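Local atomic coordinates of peptide ABC transporter, peptide-binding protein (PDB entry 2D5W), a protein that binds oligopeptides, a pentapeptide among them, and probably serves as the solute-binding component of a peptide ABC transporter. Residues D84-P89 with A134-L139; A201-A206 with F213-W218; R404-Y409 with A435-N440. All coordinates share one frame; numbering follows the deposited sequence.

Interaction 1: D84-P89 with A134-L139; sequences DITIRP and ARNFTL
Ile85 and Phe137 face each other as a hydrogen-bonded antiparallel pair, joined in both directions: Ile85 N gives to Phe137 O at 2.9 Å and Phe137 N to Ile85 O at 3.1 Å. Past the end of strand 78-86 the ladder gains one more rung, Ile87 N to Arg135 O at 2.7 Å.

Apolar packing fills the side of the sheet that carries these two residues. Phe137 CG sits in the crowded position between the backbone N and the carbonyl carbon (chi1 67°), and the ring lies alongside the Ile85 side chain. Ile85 CB stands over one face in a CH-pi contact, 3.9 Å from the centroid of the Phe137 ring and offset toward the rim, while Ile87 CG1 meets the edge of the ring near CE1. Branched aliphatic residues suit this place because they offer CH groups to both face and edge. Helix 101-112 covers the same side through Thr101 and Val104. An alanine in place of Phe137 would probably open a gap beneath that helix and leave Ile85 and Ile87 without their common packing surface.

Polar pairs occupy the other side. Thr138 OG1 donates to Asp84 OD2 at 2.7 Å from above the carboxylate plane, and Thr86 OG1 donates to Asn136 OD1 at 2.6 Å. Arg70 forms a salt bridge with Asp84 OD1, and Arg68 bonds to Thr86 OG1. Where the chains part, a water links Arg135 NE to Arg88 O.

The contact thus divides its chemistry between the two sides of the sheet, apolar beneath the helix and polar on the side of Asp84 and Thr86, where the salt bridge from Arg70 would probably stabilise the negative charge of Asp84.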
loop_
_atom_site.group_PDB
_atom_site.type_symbol
_atom_site.label_atom_id
_atom_site.label_comp_id
_atom_site.label_asym_id
_atom_site.label_seq_id
_atom_site.Cartn_x
_atom_site.Cartn_y
_atom_site.Cartn_z
ATOM N N ASP A 84 3.359 15.570 -21.374
ATOM C CA ASP A 84 2.296 15.436 -22.371
ATOM C C ASP A 84 1.892 13.987 -22.593
ATOM O O ASP A 84 2.713 13.154 -22.980
ATOM C CB ASP A 84 2.738 16.005 -23.721
ATOM C CG ASP A 84 3.016 17.493 -23.680
ATOM O OD1 ASP A 84 3.656 17.984 -24.636
ATOM O OD2 ASP A 84 2.597 18.173 -22.721
ATOM N N ILE A 85 0.614 13.703 -22.373
ATOM C CA ILE A 85 0.080 12.362 -22.558
ATOM C C ILE A 85 -1.020 12.384 -23.610
ATOM O O ILE A 85 -1.861 13.283 -23.616
ATOM C CB ILE A 85 -0.507 11.819 -21.238
ATOM C CG1 ILE A 85 0.603 11.727 -20.190
ATOM C CG2 ILE A 85 -1.173 10.461 -21.471
ATOM C CD1 ILE A 85 0.143 11.254 -18.831
ATOM N N THR A 86 -0.991 11.404 -24.507
ATOM C CA THR A 86 -2.008 11.280 -25.542
ATOM C C THR A 86 -2.750 9.971 -25.291
ATOM O O THR A 86 -2.145 8.900 -25.275
ATOM C CB THR A 86 -1.389 11.237 -26.958
ATOM O OG1 THR A 86 -0.634 12.431 -27.193
ATOM C CG2 THR A 86 -2.482 11.126 -28.013
ATOM N N ILE A 87 -4.057 10.064 -25.080
ATOM C CA ILE A 87 -4.875 8.879 -24.840
ATOM C C ILE A 87 -5.101 8.168 -26.174
ATOM O O ILE A 87 -5.419 8.812 -27.171
ATOM C CB ILE A 87 -6.248 9.265 -24.241
ATOM C CG1 ILE A 87 -6.052 10.044 -22.935
ATOM C CG2 ILE A 87 -7.086 8.009 -24.005
ATOM C CD1 ILE A 87 -7.342 10.577 -22.335
ATOM N N ARG A 88 -4.925 6.848 -26.203
ATOM C CA ARG A 88 -5.140 6.084 -27.431
ATOM C C ARG A 88 -6.555 6.310 -27.947
ATOM O O ARG A 88 -7.495 6.447 -27.168
ATOM C CB ARG A 88 -4.951 4.585 -27.182
ATOM C CG ARG A 88 -3.519 4.141 -26.969
ATOM C CD ARG A 88 -3.451 2.641 -26.708
ATOM N NE ARG A 88 -4.080 1.871 -27.779
ATOM C CZ ARG A 88 -3.504 0.850 -28.405
ATOM N NH1 ARG A 88 -4.153 0.210 -29.367
ATOM N NH2 ARG A 88 -2.274 0.476 -28.078
ATOM N N PRO A 89 -6.727 6.335 -29.277
ATOM C CA PRO A 89 -8.052 6.547 -29.865
ATOM C C PRO A 89 -9.041 5.432 -29.541
ATOM O O PRO A 89 -10.253 5.635 -29.590
ATOM C CB PRO A 89 -7.751 6.634 -31.359
ATOM C CG PRO A 89 -6.552 5.746 -31.514
ATOM C CD PRO A 89 -5.709 6.141 -30.322
ATOM N N ALA A 134 -9.786 16.374 -26.682
ATOM C CA ALA A 134 -10.391 15.181 -26.103
ATOM C C ALA A 134 -9.427 14.060 -25.731
ATOM O O ALA A 134 -9.754 13.218 -24.890
ATOM C CB ALA A 134 -11.472 14.644 -27.036
ATOM N N ARG A 135 -8.243 14.035 -26.333
ATOM C CA ARG A 135 -7.300 12.970 -26.019
ATOM C C ARG A 135 -5.880 13.408 -25.689
ATOM O O ARG A 135 -5.001 12.575 -25.483
ATOM C CB ARG A 135 -7.304 11.934 -27.146
ATOM C CG ARG A 135 -8.647 11.215 -27.221
ATOM C CD ARG A 135 -8.720 10.131 -28.275
ATOM N NE ARG A 135 -9.966 9.379 -28.132
ATOM C CZ ARG A 135 -11.182 9.881 -28.336
ATOM N NH1 ARG A 135 -12.250 9.114 -28.166
ATOM N NH2 ARG A 135 -11.335 11.138 -28.727
ATOM N N ASN A 136 -5.658 14.713 -25.616
ATOM C CA ASN A 136 -4.341 15.238 -25.282
ATOM C C ASN A 136 -4.402 16.091 -24.028
ATOM O O ASN A 136 -5.214 17.017 -23.936
ATOM C CB ASN A 136 -3.786 16.085 -26.432
ATOM C CG ASN A 136 -3.187 15.249 -27.538
ATOM O OD1 ASN A 136 -2.172 14.582 -27.344
ATOM N ND2 ASN A 136 -3.809 15.281 -28.711
ATOM N N PHE A 137 -3.562 15.758 -23.050
ATOM C CA PHE A 137 -3.487 16.537 -21.824
ATOM C C PHE A 137 -2.050 16.603 -21.329
ATOM O O PHE A 137 -1.193 15.825 -21.759
ATOM C CB PHE A 137 -4.408 15.982 -20.725
ATOM C CG PHE A 137 -4.014 14.625 -20.199
ATOM C CD1 PHE A 137 -4.350 13.462 -20.890
ATOM C CD2 PHE A 137 -3.358 14.512 -18.978
ATOM C CE1 PHE A 137 -4.040 12.209 -20.363
ATOM C CE2 PHE A 137 -3.044 13.266 -18.444
ATOM C CZ PHE A 137 -3.387 12.113 -19.136
ATOM N N THR A 138 -1.797 17.544 -20.430
ATOM C CA THR A 138 -0.467 17.733 -19.878
ATOM C C THR A 138 -0.531 17.784 -18.363
ATOM O O THR A 138 -1.327 18.529 -17.792
ATOM C CB THR A 138 0.156 19.053 -20.382
ATOM O OG1 THR A 138 0.231 19.027 -21.812
ATOM C CG2 THR A 138 1.553 19.245 -19.813
ATOM N N LEU A 139 0.293 16.972 -17.715
ATOM C CA LEU A 139 0.356 16.975 -16.262
ATOM C C LEU A 139 1.465 17.961 -15.905
ATOM O O LEU A 139 2.542 17.940 -16.508
ATOM C CB LEU A 139 0.685 15.578 -15.730
ATOM C CG LEU A 139 -0.396 14.519 -15.978
ATOM C CD1 LEU A 139 0.102 13.163 -15.509
ATOM C CD2 LEU A 139 -1.678 14.900 -15.249
HETATM O O HOH W 1 -0.473 15.504 -25.057
HETATM O O HOH W 2 -10.188 7.420 -26.370
#

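Interaction 2: A201-A206 with F213-W218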
loop_
_atom_site.group_PDB
_atom_site.type_symbol
_atom_site.label_atom_id
_atom_site.label_comp_id
_atom_site.label_asym_id
_atom_site.label_seq_id
_atom_site.Cartn_x
_atom_site.Cartn_y
_atom_site.Cartn_z
ATOM N N ALA A 201 -23.897 -2.232 -4.710
ATOM C CA ALA A 201 -23.894 -1.190 -5.732
ATOM C C ALA A 201 -23.189 -1.678 -6.992
ATOM O O ALA A 201 -23.696 -1.519 -8.104
ATOM C CB ALA A 201 -23.204 0.066 -5.204
ATOM N N LEU A 202 -22.020 -2.281 -6.812
ATOM C CA LEU A 202 -21.244 -2.777 -7.937
ATOM C C LEU A 202 -21.945 -3.919 -8.663
ATOM O O LEU A 202 -21.907 -3.992 -9.892
ATOM C CB LEU A 202 -19.856 -3.218 -7.466
ATOM C CG LEU A 202 -18.974 -2.056 -6.997
ATOM C CD1 LEU A 202 -17.730 -2.595 -6.312
ATOM C CD2 LEU A 202 -18.613 -1.165 -8.181
ATOM N N ASN A 203 -22.592 -4.808 -7.915
ATOM C CA ASN A 203 -23.290 -5.926 -8.535
ATOM C C ASN A 203 -24.477 -5.442 -9.360
ATOM O O ASN A 203 -24.908 -6.121 -10.288
ATOM C CB ASN A 203 -23.754 -6.930 -7.478
ATOM C CG ASN A 203 -22.602 -7.730 -6.898
ATOM O OD1 ASN A 203 -21.550 -7.875 -7.531
ATOM N ND2 ASN A 203 -22.800 -8.274 -5.701
ATOM N N ARG A 204 -24.992 -4.261 -9.025
ATOM C CA ARG A 204 -26.113 -3.672 -9.747
ATOM C C ARG A 204 -25.624 -2.772 -10.887
ATOM O O ARG A 204 -26.410 -2.046 -11.493
ATOM C CB ARG A 204 -27.006 -2.888 -8.776
ATOM C CG ARG A 204 -27.891 -3.782 -7.901
ATOM C CD ARG A 204 -28.188 -3.157 -6.539
ATOM N NE ARG A 204 -28.936 -1.903 -6.601
ATOM C CZ ARG A 204 -30.239 -1.809 -6.848
ATOM N NH1 ARG A 204 -30.821 -0.616 -6.878
ATOM N NH2 ARG A 204 -30.963 -2.900 -7.062
ATOM N N GLY A 205 -24.321 -2.818 -11.163
ATOM C CA GLY A 205 -23.747 -2.046 -12.256
ATOM C C GLY A 205 -23.379 -0.596 -12.005
ATOM O O GLY A 205 -23.370 0.209 -12.938
ATOM N N ALA A 206 -23.033 -0.260 -10.769
ATOM C CA ALA A 206 -22.692 1.119 -10.427
ATOM C C ALA A 206 -21.459 1.676 -11.130
ATOM O O ALA A 206 -21.359 2.884 -11.336
ATOM C CB ALA A 206 -22.516 1.249 -8.917
ATOM N N PHE A 213 -10.268 -6.576 -17.919
ATOM C CA PHE A 213 -11.412 -7.298 -17.365
ATOM C C PHE A 213 -12.407 -6.321 -16.754
ATOM O O PHE A 213 -12.066 -5.177 -16.436
ATOM C CB PHE A 213 -10.944 -8.304 -16.301
ATOM C CG PHE A 213 -10.059 -9.387 -16.852
ATOM C CD1 PHE A 213 -10.605 -10.555 -17.393
ATOM C CD2 PHE A 213 -8.685 -9.200 -16.919
ATOM C CE1 PHE A 213 -9.783 -11.513 -18.001
ATOM C CE2 PHE A 213 -7.861 -10.154 -17.523
ATOM C CZ PHE A 213 -8.412 -11.308 -18.066
ATOM N N LYS A 214 -13.650 -6.772 -16.625
ATOM C CA LYS A 214 -14.712 -5.975 -16.028
ATOM C C LYS A 214 -15.356 -6.839 -14.955
ATOM O O LYS A 214 -15.258 -8.067 -14.991
ATOM C CB LYS A 214 -15.743 -5.559 -17.084
ATOM C CG LYS A 214 -16.386 -6.704 -17.849
ATOM C CD LYS A 214 -17.364 -6.170 -18.891
ATOM C CE LYS A 214 -17.986 -7.289 -19.709
ATOM N NZ LYS A 214 -19.025 -6.758 -20.635
ATOM N N LEU A 215 -16.011 -6.208 -13.991
ATOM C CA LEU A 215 -16.627 -6.969 -12.921
ATOM C C LEU A 215 -17.834 -7.772 -13.380
ATOM O O LEU A 215 -18.632 -7.304 -14.191
ATOM C CB LEU A 215 -17.057 -6.033 -11.789
ATOM C CG LEU A 215 -17.669 -6.719 -10.562
ATOM C CD1 LEU A 215 -16.579 -7.439 -9.788
ATOM C CD2 LEU A 215 -18.356 -5.684 -9.674
ATOM N N LYS A 216 -17.939 -8.998 -12.875
ATOM C CA LYS A 216 -19.095 -9.845 -13.147
ATOM C C LYS A 216 -19.909 -9.783 -11.852
ATOM O O LYS A 216 -21.056 -9.342 -11.852
ATOM C CB LYS A 216 -18.673 -11.286 -13.447
ATOM C CG LYS A 216 -19.841 -12.247 -13.640
ATOM C CD LYS A 216 -20.723 -11.831 -14.802
ATOM C CE LYS A 216 -21.864 -12.814 -14.998
ATOM N NZ LYS A 216 -21.356 -14.194 -15.239
ATOM N N ARG A 217 -19.306 -10.206 -10.742
ATOM C CA ARG A 217 -19.985 -10.153 -9.451
ATOM C C ARG A 217 -19.017 -10.224 -8.278
ATOM O O ARG A 217 -17.946 -10.830 -8.369
ATOM C CB ARG A 217 -21.002 -11.292 -9.322
ATOM C CG ARG A 217 -20.383 -12.677 -9.280
ATOM C CD ARG A 217 -21.437 -13.748 -9.027
ATOM N NE ARG A 217 -22.383 -13.877 -10.130
ATOM C CZ ARG A 217 -22.083 -14.385 -11.322
ATOM N NH1 ARG A 217 -23.014 -14.460 -12.264
ATOM N NH2 ARG A 217 -20.857 -14.825 -11.573
ATOM N N TRP A 218 -19.409 -9.590 -7.178
ATOM C CA TRP A 218 -18.628 -9.610 -5.949
ATOM C C TRP A 218 -19.491 -10.344 -4.922
ATOM O O TRP A 218 -20.595 -9.904 -4.598
ATOM C CB TRP A 218 -18.343 -8.186 -5.466
ATOM C CG TRP A 218 -17.473 -8.072 -4.227
ATOM C CD1 TRP A 218 -16.948 -9.090 -3.473
ATOM C CD2 TRP A 218 -17.037 -6.857 -3.615
ATOM N NE1 TRP A 218 -16.207 -8.575 -2.430
ATOM C CE2 TRP A 218 -16.247 -7.207 -2.494
ATOM C CE3 TRP A 218 -17.238 -5.500 -3.906
ATOM C CZ2 TRP A 218 -15.658 -6.249 -1.664
ATOM C CZ3 TRP A 218 -16.655 -4.547 -3.081
ATOM C CH2 TRP A 218 -15.874 -4.927 -1.971
HETATM O O HOH W 3 -23.547 -8.610 -10.973
#
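Asn203, the last residue of helix 199-203, reads the backbone of Trp218 with both ends of its amide. Trp218 N donates to Asn203 OD1 at 2.8 Å, in the carbonyl plane and on a lone pair, while Asn203 ND2 returns a bond to Trp218 O at 3.0 Å. The second is almost straight, and its acceptor lies in the plane of the amide. The first torsion puts Asn203 CG beside the backbone N (chi1 -73°), chi2 of -23° then sets the turn of the amide, and the two bonds to Trp218 hold that turn. Asparagine suits the place because one flat amide supplies the acceptor and the donor that a strand residue asks for.

The helix stops here in a Schellman motif: Ala206 N bonds to Ala201 O and Gly205 N to Leu202 O, with Gly205 taking the positive phi at which a side chain would be jammed against the preceding carbonyl. The strand has its own irregularity: Lys216 and Arg217 both face Glu225 in a classic beta bulge on an outermost strand of its mixed sheet.

Leu215 and Trp218 both carry CG anti to the backbone N (chi1 -177° in each), and both bonds from CA to CB point toward the helix. There Leu202 CB meets Leu215 CD2 at 3.6 Å, and its CD1 comes to the edge of the indole, 3.8 Å from Trp218 CE3. The indole NE1 is bonded to Glu15. A water gives one proton to Asn203 O and the other to Lys216 O, tying the end of the helix to the bulge.

Interaction 3: R404-Y409 with A435-N440; sequences RFEIEY and AVKINN
Val436 presses its CG1 methyl against Tyr409, 3.3 Å from Tyr409 CB and 3.5 Å from Tyr409 CD1, a snug fit at the edge of the ring rather than over its face. The methyl is anti to the backbone N of Val436 (chi1 171°), and it is this one branch that touches Tyr409. Along the same side, Ile407 CG2 rests on the backbone at Ala435 O, 3.5 Å away, and Ile438 CD1 approaches Tyr409 CB more loosely. The ring reaches on to helix 416-431, where it touches Phe425, and its hydroxyl bonds to Glu465.

On the other side, the short Ala435 CB sits against the backbone beside Glu406, 4.1 Å from Glu406 CA, while the extended Glu406 chain passes on to Lys437. The two chains cross, setting Glu406 OE2 3.5 Å from Lys437 CD, so carboxylate meets methylene while the ammonium lies farther off; Glu406 OE1 has a weak salt bridge from Arg404 NH2. Glu408 is also extended, and its OE1 takes a bond of 2.8 Å from Asn439 ND2, which arrives from above the carboxylate plane; OE2 is held by Thr461 N. The charged chains of Glu406, Glu408 and Lys437 and the amide of Asn439 suit a side whose residues are at least partly exposed.

Between the two sides five backbone bonds run from Ala435 N to Phe405 O through to Asn439 N to Tyr409 O. All four bridges are parallel, and the strand axes lie 35° apart. With helix 416-431 connecting the strands and covering Tyr409 and Val436, this is a classic beta-alpha-beta crossover.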
loop_
_atom_site.group_PDB
_atom_site.type_symbol
_atom_site.label_atom_id
_atom_site.label_comp_id
_atom_site.label_asym_id
_atom_site.label_seq_id
_atom_site.Cartn_x
_atom_site.Cartn_y
_atom_site.Cartn_z
ATOM N N ARG A 404 -1.354 1.022 34.381
ATOM C CA ARG A 404 -0.658 -0.247 34.199
ATOM C C ARG A 404 -0.167 -0.346 32.762
ATOM O O ARG A 404 -0.839 0.113 31.837
ATOM C CB ARG A 404 -1.601 -1.415 34.483
ATOM C CG ARG A 404 -2.077 -1.496 35.913
ATOM C CD ARG A 404 -3.047 -2.648 36.114
ATOM N NE ARG A 404 -2.480 -3.939 35.732
ATOM C CZ ARG A 404 -2.675 -4.529 34.557
ATOM N NH1 ARG A 404 -2.117 -5.705 34.305
ATOM N NH2 ARG A 404 -3.436 -3.953 33.636
ATOM N N PHE A 405 0.996 -0.958 32.571
ATOM C CA PHE A 405 1.531 -1.087 31.228
ATOM C C PHE A 405 0.953 -2.286 30.484
ATOM O O PHE A 405 1.613 -3.312 30.300
ATOM C CB PHE A 405 3.062 -1.157 31.256
ATOM C CG PHE A 405 3.714 -0.607 30.011
ATOM C CD1 PHE A 405 4.753 0.315 30.107
ATOM C CD2 PHE A 405 3.283 -0.996 28.744
ATOM C CE1 PHE A 405 5.351 0.845 28.962
ATOM C CE2 PHE A 405 3.876 -0.472 27.593
ATOM C CZ PHE A 405 4.911 0.449 27.705
ATOM N N GLU A 406 -0.309 -2.142 30.096
ATOM C CA GLU A 406 -1.007 -3.138 29.295
ATOM C C GLU A 406 -1.231 -2.361 28.008
ATOM O O GLU A 406 -1.935 -1.347 28.001
ATOM C CB GLU A 406 -2.349 -3.523 29.912
ATOM C CG GLU A 406 -3.137 -4.505 29.059
ATOM C CD GLU A 406 -4.497 -4.828 29.637
ATOM O OE1 GLU A 406 -4.553 -5.355 30.768
ATOM O OE2 GLU A 406 -5.509 -4.553 28.961
ATOM N N ILE A 407 -0.620 -2.826 26.927
ATOM C CA ILE A 407 -0.706 -2.132 25.655
ATOM C C ILE A 407 -1.480 -2.923 24.608
ATOM O O ILE A 407 -1.331 -4.140 24.497
ATOM C CB ILE A 407 0.730 -1.814 25.152
ATOM C CG1 ILE A 407 0.685 -0.913 23.920
ATOM C CG2 ILE A 407 1.486 -3.108 24.868
ATOM C CD1 ILE A 407 2.044 -0.372 23.524
ATOM N N GLU A 408 -2.322 -2.227 23.853
ATOM C CA GLU A 408 -3.104 -2.865 22.805
ATOM C C GLU A 408 -2.155 -3.281 21.684
ATOM O O GLU A 408 -1.215 -2.556 21.364
ATOM C CB GLU A 408 -4.156 -1.893 22.258
ATOM C CG GLU A 408 -5.080 -2.522 21.221
ATOM C CD GLU A 408 -6.064 -1.536 20.615
ATOM O OE1 GLU A 408 -7.284 -1.762 20.743
ATOM O OE2 GLU A 408 -5.623 -0.542 20.000
ATOM N N TYR A 409 -2.395 -4.450 21.099
ATOM C CA TYR A 409 -1.559 -4.958 20.010
ATOM C C TYR A 409 -2.511 -5.476 18.939
ATOM O O TYR A 409 -3.122 -6.542 19.078
ATOM C CB TYR A 409 -0.649 -6.069 20.543
ATOM C CG TYR A 409 0.504 -6.513 19.658
ATOM C CD1 TYR A 409 1.536 -7.277 20.200
ATOM C CD2 TYR A 409 0.550 -6.225 18.291
ATOM C CE1 TYR A 409 2.582 -7.746 19.418
ATOM C CE2 TYR A 409 1.603 -6.699 17.490
ATOM C CZ TYR A 409 2.613 -7.460 18.068
ATOM O OH TYR A 409 3.659 -7.957 17.319
ATOM N N ALA A 435 2.326 -6.024 29.529
ATOM C CA ALA A 435 1.259 -6.948 29.169
ATOM C C ALA A 435 0.721 -6.523 27.815
ATOM O O ALA A 435 0.664 -5.332 27.505
ATOM C CB ALA A 435 0.148 -6.912 30.215
ATOM N N VAL A 436 0.333 -7.505 27.011
ATOM C CA VAL A 436 -0.193 -7.245 25.682
ATOM C C VAL A 436 -1.656 -7.650 25.578
ATOM O O VAL A 436 -2.027 -8.769 25.939
ATOM C CB VAL A 436 0.611 -8.021 24.617
ATOM C CG1 VAL A 436 -0.069 -7.919 23.262
ATOM C CG2 VAL A 436 2.024 -7.473 24.539
ATOM N N LYS A 437 -2.488 -6.730 25.103
ATOM C CA LYS A 437 -3.899 -7.025 24.918
ATOM C C LYS A 437 -4.109 -7.164 23.420
ATOM O O LYS A 437 -4.091 -6.180 22.680
ATOM C CB LYS A 437 -4.780 -5.903 25.466
ATOM C CG LYS A 437 -6.270 -6.189 25.321
ATOM C CD LYS A 437 -7.120 -5.082 25.920
ATOM C CE LYS A 437 -8.604 -5.399 25.799
ATOM N NZ LYS A 437 -9.028 -5.570 24.382
ATOM N N ILE A 438 -4.284 -8.401 22.977
ATOM C CA ILE A 438 -4.487 -8.694 21.568
ATOM C C ILE A 438 -5.846 -8.195 21.099
ATOM O O ILE A 438 -6.861 -8.428 21.753
ATOM C CB ILE A 438 -4.410 -10.216 21.308
ATOM C CG1 ILE A 438 -3.088 -10.773 21.840
ATOM C CG2 ILE A 438 -4.559 -10.501 19.821
ATOM C CD1 ILE A 438 -1.858 -10.194 21.179
ATOM N N ASN A 439 -5.867 -7.500 19.970
ATOM C CA ASN A 439 -7.116 -7.000 19.414
ATOM C C ASN A 439 -6.994 -7.020 17.899
ATOM O O ASN A 439 -6.694 -6.007 17.270
ATOM C CB ASN A 439 -7.401 -5.583 19.915
ATOM C CG ASN A 439 -8.698 -5.033 19.371
ATOM O OD1 ASN A 439 -9.584 -5.792 18.976
ATOM N ND2 ASN A 439 -8.825 -3.712 19.355
ATOM N N ASN A 440 -7.229 -8.192 17.321
ATOM C CA ASN A 440 -7.107 -8.377 15.885
ATOM C C ASN A 440 -8.440 -8.379 15.154
ATOM O O ASN A 440 -9.485 -8.680 15.732
ATOM C CB ASN A 440 -6.377 -9.689 15.591
ATOM C CG ASN A 440 -5.021 -9.772 16.268
ATOM O OD1 ASN A 440 -4.397 -8.755 16.583
ATOM N ND2 ASN A 440 -4.547 -10.994 16.477
#

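All three contacts are partly buried and peripheral, their centres 23 to 27 Å from the centre of the chain, and none touches another. Interactions 1 and 3 both pair strands, antiparallel and parallel respectively, and both turn one apolar side to a helix and a polar side the other way; they lie on opposite sides of the chain's centre, with centres about 52 Å apart. Interaction 2 is the smallest in buried area and joins a helix end to an edge strand, so side-chain amide bonds replace a backbone ladder. Polar reinforcement differs accordingly: hydroxyl donors to Asp84 and Asn136 in interaction 1, amide-to-main-chain bonds in interaction 2, and an amide-to-carboxylate bond in interaction 3.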